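Local coordinates for protein INRS (Synechocystis sp., PDB 5FMN) that responds to nickel as a CsoR-like transcriptional regulator, probably binding DNA regulatory regions to repress transcription, at residues R41-M46 against P54-Q59; S34-H39 against A61-A66; Q27-R32 against R72-D77. All coordinates share one frame; numbering follows the deposited sequence.

Contact 1 (R41-M46 against P54-Q59)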
# COMPACT_ATOMS: atom_id res chain seq x y z
N ARG B 41 21.25 3.34 -7.62
CA ARG B 41 22.56 2.86 -8.07
C ARG B 41 23.27 2.10 -6.93
O ARG B 41 23.85 1.02 -7.15
CB ARG B 41 23.33 4.09 -8.57
CG ARG B 41 24.33 3.81 -9.63
CD ARG B 41 24.97 5.10 -10.07
NE ARG B 41 26.09 4.82 -10.96
CZ ARG B 41 25.98 4.57 -12.25
NH1 ARG B 41 24.78 4.60 -12.85
NH2 ARG B 41 27.07 4.34 -12.97
N GLY B 42 23.10 2.57 -5.69
CA GLY B 42 23.57 1.85 -4.51
C GLY B 42 22.98 0.46 -4.31
O GLY B 42 23.70 -0.47 -3.98
N VAL B 43 21.68 0.32 -4.50
CA VAL B 43 21.03 -1.00 -4.49
C VAL B 43 21.63 -1.93 -5.55
O VAL B 43 21.74 -3.13 -5.32
CB VAL B 43 19.51 -0.87 -4.71
CG1 VAL B 43 18.83 -2.24 -4.79
CG2 VAL B 43 18.87 -0.06 -3.59
N LYS B 44 22.00 -1.37 -6.70
CA LYS B 44 22.55 -2.16 -7.81
C LYS B 44 23.92 -2.73 -7.46
O LYS B 44 24.16 -3.93 -7.60
CB LYS B 44 22.59 -1.34 -9.09
CG LYS B 44 23.23 -2.07 -10.25
CD LYS B 44 22.89 -1.44 -11.60
CE LYS B 44 22.98 0.07 -11.56
NZ LYS B 44 23.44 0.65 -12.84
N THR B 45 24.79 -1.87 -6.95
CA THR B 45 26.05 -2.32 -6.35
C THR B 45 25.88 -3.44 -5.32
O THR B 45 26.62 -4.42 -5.35
CB THR B 45 26.77 -1.13 -5.70
OG1 THR B 45 27.22 -0.24 -6.73
CG2 THR B 45 27.98 -1.60 -4.89
N MET B 46 24.91 -3.32 -4.43
CA MET B 46 24.68 -4.35 -3.40
C MET B 46 24.36 -5.71 -4.01
O MET B 46 24.70 -6.75 -3.48
CB MET B 46 23.53 -3.97 -2.47
CG MET B 46 23.86 -2.90 -1.44
SD MET B 46 22.48 -2.56 -0.30
CE MET B 46 22.31 -4.13 0.53
N PRO B 54 17.74 -9.55 2.94
CA PRO B 54 17.12 -8.57 3.85
C PRO B 54 17.79 -7.20 3.85
O PRO B 54 17.08 -6.19 3.94
CB PRO B 54 17.29 -9.21 5.23
CG PRO B 54 17.33 -10.67 4.97
CD PRO B 54 17.94 -10.86 3.61
N GLU B 55 19.12 -7.17 3.76
CA GLU B 55 19.87 -5.91 3.57
C GLU B 55 19.46 -5.18 2.29
O GLU B 55 19.31 -3.96 2.29
CB GLU B 55 21.39 -6.14 3.51
CG GLU B 55 22.04 -6.55 4.82
CD GLU B 55 23.57 -6.65 4.70
OE1 GLU B 55 24.14 -6.21 3.68
OE2 GLU B 55 24.20 -7.14 5.66
N VAL B 56 19.34 -5.93 1.19
CA VAL B 56 18.95 -5.35 -0.09
C VAL B 56 17.53 -4.79 -0.00
O VAL B 56 17.29 -3.63 -0.40
CB VAL B 56 19.09 -6.35 -1.26
CG1 VAL B 56 18.53 -5.77 -2.56
CG2 VAL B 56 20.54 -6.74 -1.47
N LEU B 57 16.62 -5.56 0.60
CA LEU B 57 15.22 -5.12 0.75
C LEU B 57 15.06 -3.89 1.65
O LEU B 57 14.15 -3.06 1.41
CB LEU B 57 14.33 -6.26 1.26
CG LEU B 57 14.11 -7.40 0.25
CD1 LEU B 57 13.31 -8.53 0.87
CD2 LEU B 57 13.44 -6.92 -1.01
N ILE B 58 15.90 -3.79 2.68
CA ILE B 58 15.95 -2.62 3.55
C ILE B 58 16.29 -1.36 2.76
O ILE B 58 15.71 -0.30 2.98
CB ILE B 58 16.97 -2.83 4.70
CG1 ILE B 58 16.36 -3.68 5.82
CG2 ILE B 58 17.45 -1.49 5.27
CD1 ILE B 58 17.35 -4.55 6.58
N GLN B 59 17.25 -1.49 1.85
CA GLN B 59 17.66 -0.38 0.99
C GLN B 59 16.58 0.02 -0.09
O GLN B 59 16.28 1.20 -0.30
CB GLN B 59 19.01 -0.72 0.34
CG GLN B 59 19.99 0.44 0.25
CD GLN B 59 20.24 1.13 1.57
OE1 GLN B 59 20.22 0.52 2.66
NE2 GLN B 59 20.44 2.43 1.47
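The methyl CE of M46 lies over one face of the peptide group between E55 and V56. It stands 3.5 Å from E55 C, 3.5 Å from E55 O and 3.5 Å from V56 N, so it covers the flat group and does not approach its edge. This is the end of an antiparallel helical hairpin, next to the turn between helix 26-48 and helix 53-89. The two helices are the main part of the CsoR-like fold. The axes of segments 41-46 and 54-59 come within 9.9 Å of each other, at 173°.

M46 points toward the other helix and does most of the joining. Its chain runs straight through SD and then bends at chi3 (64°), which turns CE onto the peptide. CE also touches the side of V56, 3.7 Å from CG2. E55 CB borders the same methyl, on the more exposed side. SD meets Q59 differently: it lies across the Q59 chain, 3.9 Å from Q59 CG. The aliphatic part of Q59 therefore faces M46, while its amide turns off elsewhere.

No hydrogen bond spans the segments, so the join is by packing. On the side of segment 41-46 that faces the second subunit, R41 and K44 form salt bridges to E37 of that subunit. V43 and V56 also pack on it, on L33 and I74 of the second subunit.

V43 carries the buried side. It uses both methyls: CG2 lies 4.0 Å from Q59 CB, and CG1 faces CG1 of V56 at 4.2 Å.

Contact 2 (S34-H39 against A61-A66)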
# COMPACT_ATOMS: atom_id res chain seq x y z
N SER B 34 17.78 13.40 -7.60
CA SER B 34 19.17 12.98 -7.77
C SER B 34 19.62 12.08 -6.69
O SER B 34 20.24 11.08 -6.99
CB SER B 34 20.09 14.19 -7.86
OG SER B 34 19.76 14.89 -9.06
N ARG B 35 19.20 12.37 -5.46
CA ARG B 35 19.49 11.49 -4.30
C ARG B 35 18.86 10.12 -4.46
O ARG B 35 19.45 9.11 -4.11
CB ARG B 35 19.00 12.10 -2.98
CG ARG B 35 19.93 13.12 -2.33
CD ARG B 35 19.41 13.53 -0.97
NE ARG B 35 20.42 13.58 0.09
CZ ARG B 35 20.39 12.82 1.20
NH1 ARG B 35 19.39 11.95 1.38
NH2 ARG B 35 21.36 12.91 2.11
N ILE B 36 17.64 10.09 -4.97
CA ILE B 36 16.93 8.81 -5.19
C ILE B 36 17.60 7.96 -6.27
O ILE B 36 17.78 6.75 -6.10
CB ILE B 36 15.49 9.11 -5.57
CG1 ILE B 36 14.75 9.56 -4.33
CG2 ILE B 36 14.84 7.92 -6.23
CD1 ILE B 36 13.40 10.17 -4.65
N GLU B 37 18.03 8.62 -7.35
CA GLU B 37 18.86 8.01 -8.39
C GLU B 37 20.15 7.36 -7.84
O GLU B 37 20.47 6.21 -8.16
CB GLU B 37 19.24 9.09 -9.42
CG GLU B 37 19.57 8.54 -10.78
CD GLU B 37 20.34 9.54 -11.62
OE1 GLU B 37 19.98 10.74 -11.58
OE2 GLU B 37 21.29 9.10 -12.33
N GLY B 38 20.89 8.13 -7.03
CA GLY B 38 22.11 7.63 -6.37
C GLY B 38 21.85 6.45 -5.45
O GLY B 38 22.65 5.55 -5.32
N HIS B 39 20.68 6.45 -4.84
CA HIS B 39 20.28 5.41 -3.94
C HIS B 39 19.89 4.14 -4.67
O HIS B 39 20.13 3.04 -4.16
CB HIS B 39 19.08 5.89 -3.17
CG HIS B 39 19.31 6.03 -1.71
ND1 HIS B 39 19.12 5.00 -0.82
CD2 HIS B 39 19.71 7.10 -0.98
CE1 HIS B 39 19.39 5.43 0.40
NE2 HIS B 39 19.76 6.70 0.33
N ALA B 61 13.32 -0.47 0.36
CA ALA B 61 12.29 0.21 1.17
C ALA B 61 12.61 1.70 1.36
O ALA B 61 11.73 2.56 1.25
CB ALA B 61 12.16 -0.48 2.54
N ALA B 62 13.88 2.01 1.63
CA ALA B 62 14.30 3.41 1.86
C ALA B 62 14.13 4.23 0.59
O ALA B 62 13.75 5.40 0.64
CB ALA B 62 15.76 3.44 2.29
N VAL B 63 14.46 3.63 -0.55
CA VAL B 63 14.25 4.26 -1.84
C VAL B 63 12.75 4.52 -2.09
O VAL B 63 12.34 5.59 -2.52
CB VAL B 63 14.76 3.35 -2.98
CG1 VAL B 63 14.34 3.92 -4.32
CG2 VAL B 63 16.25 3.16 -2.91
N ARG B 64 11.92 3.52 -1.84
CA ARG B 64 10.50 3.69 -1.97
C ARG B 64 9.98 4.79 -1.02
O ARG B 64 9.18 5.63 -1.41
CB ARG B 64 9.77 2.36 -1.73
CG ARG B 64 8.28 2.56 -1.54
CD ARG B 64 7.30 1.54 -2.08
NE ARG B 64 6.00 2.15 -1.81
CZ ARG B 64 4.83 1.69 -2.24
NH1 ARG B 64 4.76 0.62 -3.02
NH2 ARG B 64 3.73 2.34 -1.90
N GLY B 65 10.47 4.82 0.21
CA GLY B 65 10.11 5.88 1.14
C GLY B 65 10.48 7.25 0.61
O GLY B 65 9.67 8.18 0.67
N ALA B 66 11.68 7.35 0.05
CA ALA B 66 12.15 8.63 -0.51
C ALA B 66 11.29 9.07 -1.67
O ALA B 66 11.08 10.27 -1.87
CB ALA B 66 13.59 8.53 -0.98
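I36 and A66 make the tightest side-chain contact here. CG1 of I36 rests 3.7 Å from A66 CB, and CD1 of I36 reaches on to the backbone, 3.6 Å from A66 O. I36 CG1 stands anti to its own carbonyl carbon (chi1 -74°) and the chain continues extended, which carries CD1 over to the A66 backbone. The other branch of I36, CG2, lies only loosely beside V63, 4.5 Å from V63 CG1.

V63 gives its second methyl to H39. V63 CG2 is 3.9 Å from H39 CB and 4.0 Å from H39 ND1. H39 and V63 lie alongside each other, pointing opposite ways, and the methyl meets the imidazole obliquely. The carbonyl oxygen of R35, one turn back, lies in the ring plane at its edge.

These contacts join the middle of the antiparallel hairpin formed by helix 26-48 and helix 53-89, the two long helices of the CsoR-like fold. The axes of segments 34-39 and 61-66 approach to 9.9 Å at 165°. The backbones come nearest at I36 and V63, where I36 CA lies 6.3 Å from V63 CA. No hydrogen bond crosses between the segments.

Further out, I36 also touches V70 of helix 53-89, and H39 touches Q59. I36 packs on I40 of the second subunit as well, so its buried side chain belongs to both the hairpin and the subunit interface. R64, pointing away from helix 26-48, holds D68 of the second subunit in a salt bridge through NH1 and packs on L67 of that subunit.

Contact 3 (Q27-R32 against R72-D77)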
# COMPACT_ATOMS: atom_id res chain seq x y z
N GLN B 27 14.56 23.30 -8.25
CA GLN B 27 15.89 22.81 -7.88
C GLN B 27 15.90 21.94 -6.60
O GLN B 27 16.60 20.95 -6.56
CB GLN B 27 16.86 24.00 -7.74
CG GLN B 27 18.32 23.66 -7.52
CD GLN B 27 18.65 23.30 -6.07
OE1 GLN B 27 18.57 24.16 -5.20
NE2 GLN B 27 19.02 22.04 -5.80
N LYS B 28 15.11 22.27 -5.59
CA LYS B 28 15.02 21.39 -4.42
C LYS B 28 14.46 20.00 -4.81
O LYS B 28 14.98 18.97 -4.39
CB LYS B 28 14.21 22.03 -3.30
N LEU B 29 13.46 19.96 -5.69
CA LEU B 29 12.91 18.67 -6.16
C LEU B 29 13.92 17.88 -7.01
O LEU B 29 13.97 16.65 -6.91
CB LEU B 29 11.65 18.89 -6.99
CG LEU B 29 10.28 19.18 -6.41
CD1 LEU B 29 9.43 19.76 -7.54
CD2 LEU B 29 9.59 17.98 -5.78
N VAL B 30 14.60 18.56 -7.92
CA VAL B 30 15.58 17.92 -8.77
C VAL B 30 16.66 17.27 -7.88
O VAL B 30 17.07 16.13 -8.09
CB VAL B 30 16.21 18.94 -9.72
CG1 VAL B 30 17.52 18.41 -10.31
CG2 VAL B 30 15.23 19.32 -10.83
N ASN B 31 17.02 17.97 -6.83
CA ASN B 31 17.92 17.47 -5.84
C ASN B 31 17.46 16.17 -5.23
O ASN B 31 18.24 15.20 -5.15
CB ASN B 31 18.03 18.49 -4.71
CG ASN B 31 19.38 18.51 -4.09
OD1 ASN B 31 19.69 17.66 -3.24
ND2 ASN B 31 20.16 19.53 -4.42
N ARG B 32 16.25 16.17 -4.70
CA ARG B 32 15.72 14.99 -4.02
C ARG B 32 15.69 13.81 -4.98
O ARG B 32 16.05 12.69 -4.62
CB ARG B 32 14.32 15.25 -3.51
CG ARG B 32 14.27 16.17 -2.30
CD ARG B 32 12.85 16.25 -1.74
NE ARG B 32 12.83 16.52 -0.29
CZ ARG B 32 12.91 17.73 0.25
NH1 ARG B 32 13.04 18.84 -0.49
NH2 ARG B 32 12.86 17.84 1.56
N ARG B 72 4.72 13.18 -2.36
CA ARG B 72 3.92 13.92 -1.41
C ARG B 72 4.19 15.44 -1.50
O ARG B 72 3.26 16.23 -1.48
CB ARG B 72 4.15 13.35 -0.00
CG ARG B 72 3.30 13.94 1.09
CD ARG B 72 1.82 13.99 0.78
NE ARG B 72 1.21 15.10 1.51
CZ ARG B 72 0.87 15.07 2.80
NH1 ARG B 72 0.97 13.95 3.50
NH2 ARG B 72 0.39 16.16 3.38
N LEU B 73 5.43 15.83 -1.74
CA LEU B 73 5.75 17.23 -1.87
C LEU B 73 5.13 17.83 -3.11
O LEU B 73 4.72 18.99 -3.12
CB LEU B 73 7.27 17.45 -1.94
CG LEU B 73 8.03 17.30 -0.61
CD1 LEU B 73 9.52 17.41 -0.88
CD2 LEU B 73 7.59 18.32 0.44
N ILE B 74 5.12 17.07 -4.19
CA ILE B 74 4.58 17.56 -5.46
C ILE B 74 3.08 17.74 -5.37
O ILE B 74 2.51 18.73 -5.87
CB ILE B 74 4.88 16.58 -6.62
CG1 ILE B 74 6.39 16.55 -6.92
CG2 ILE B 74 4.12 16.98 -7.88
CD1 ILE B 74 6.85 15.33 -7.68
N LEU B 75 2.44 16.78 -4.70
CA LEU B 75 1.04 16.85 -4.40
C LEU B 75 0.64 18.02 -3.49
O LEU B 75 -0.38 18.66 -3.72
CB LEU B 75 0.59 15.53 -3.78
CG LEU B 75 -0.90 15.42 -3.45
CD1 LEU B 75 -1.71 15.35 -4.74
CD2 LEU B 75 -1.16 14.19 -2.58
N ASP B 76 1.40 18.25 -2.42
CA ASP B 76 1.14 19.40 -1.54
C ASP B 76 1.14 20.72 -2.30
O ASP B 76 0.22 21.52 -2.12
CB ASP B 76 2.17 19.46 -0.43
CG ASP B 76 1.90 18.43 0.66
OD1 ASP B 76 0.78 17.84 0.64
OD2 ASP B 76 2.81 18.26 1.54
N ASP B 77 2.12 20.92 -3.19
CA ASP B 77 2.19 22.15 -3.99
C ASP B 77 1.02 22.27 -4.95
O ASP B 77 0.45 23.34 -5.08
CB ASP B 77 3.53 22.27 -4.75
CG ASP B 77 4.73 22.52 -3.82
OD1 ASP B 77 4.53 23.04 -2.70
OD2 ASP B 77 5.88 22.21 -4.19
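D76 OD1, on the same helix as the contact residues L73 and I74, is gripped by two nitrogens of R72, one turn back. R72 NE bonds D76 OD1 at 2.9 Å, fairly straight at 160°. R72 NH2 bonds D76 OD1 at 3.2 Å, more bent at 139°. Both belong to one salt bridge. The arginine is side-on, with both nitrogens on one oxygen. OD1 lies in the guanidinium plane, at its edge. Seen from the carboxylate, the NE bond comes from above the plane, while the NH2 bond uses the syn lone pair. Together with D104 and K100 O of the third subunit, which bond NH1 and NH2, the pair helps to fix how the guanidinium is turned.

The contact across the hairpin is made by the neighbouring L73 and I74, on an adjacent flank of this helix. It joins the two long antiparallel helices of the CsoR-like fold, away from the turn. Methyl CD1 of L73 sits over one face of the R32 guanidinium, near the NE side of the group. It is 3.5 Å from R32 NE and 3.6 Å from R32 CZ. R32 runs across the end of L73. Its CG stands beside the backbone N (chi1 -73°), and the chain is extended from CG to NE. This stretched chain brings the guanidinium across the gap to L73. Its NH1 forms a salt bridge to E24. A second, apolar touch joins L29 CD2 to I74 CG1, at 3.7 Å.

The hairpin is more open here: L29 CA and I74 CA, the nearest pair, are 8.4 Å apart. Around helix 53-89 lie helix 26-48, the second subunit, where I74 packs on C53, and helix 92-106 of its own chain, under L75. On helix 26-48, L29 packs on V47 of the second subunit.

In the fold
All three contacts join helix 26-48 to helix 53-89, the two arms of one antiparallel hairpin. Contact 1 is beside the turn, contact 2 comes next and contact 3 is farthest along. Each successive contact closes a longer loop of chain. The centres of contacts 1 and 2 are about 11 Å apart, those of 2 and 3 about 13 Å, and those of 1 and 3 about 24 Å. Contacts 1 and 2 touch directly; contact 3 is linked to contact 2 only by adjoining sequence. All three also touch the second subunit, so the hairpin is built into the subunit interface along its length. Contact 3 also meets the third subunit.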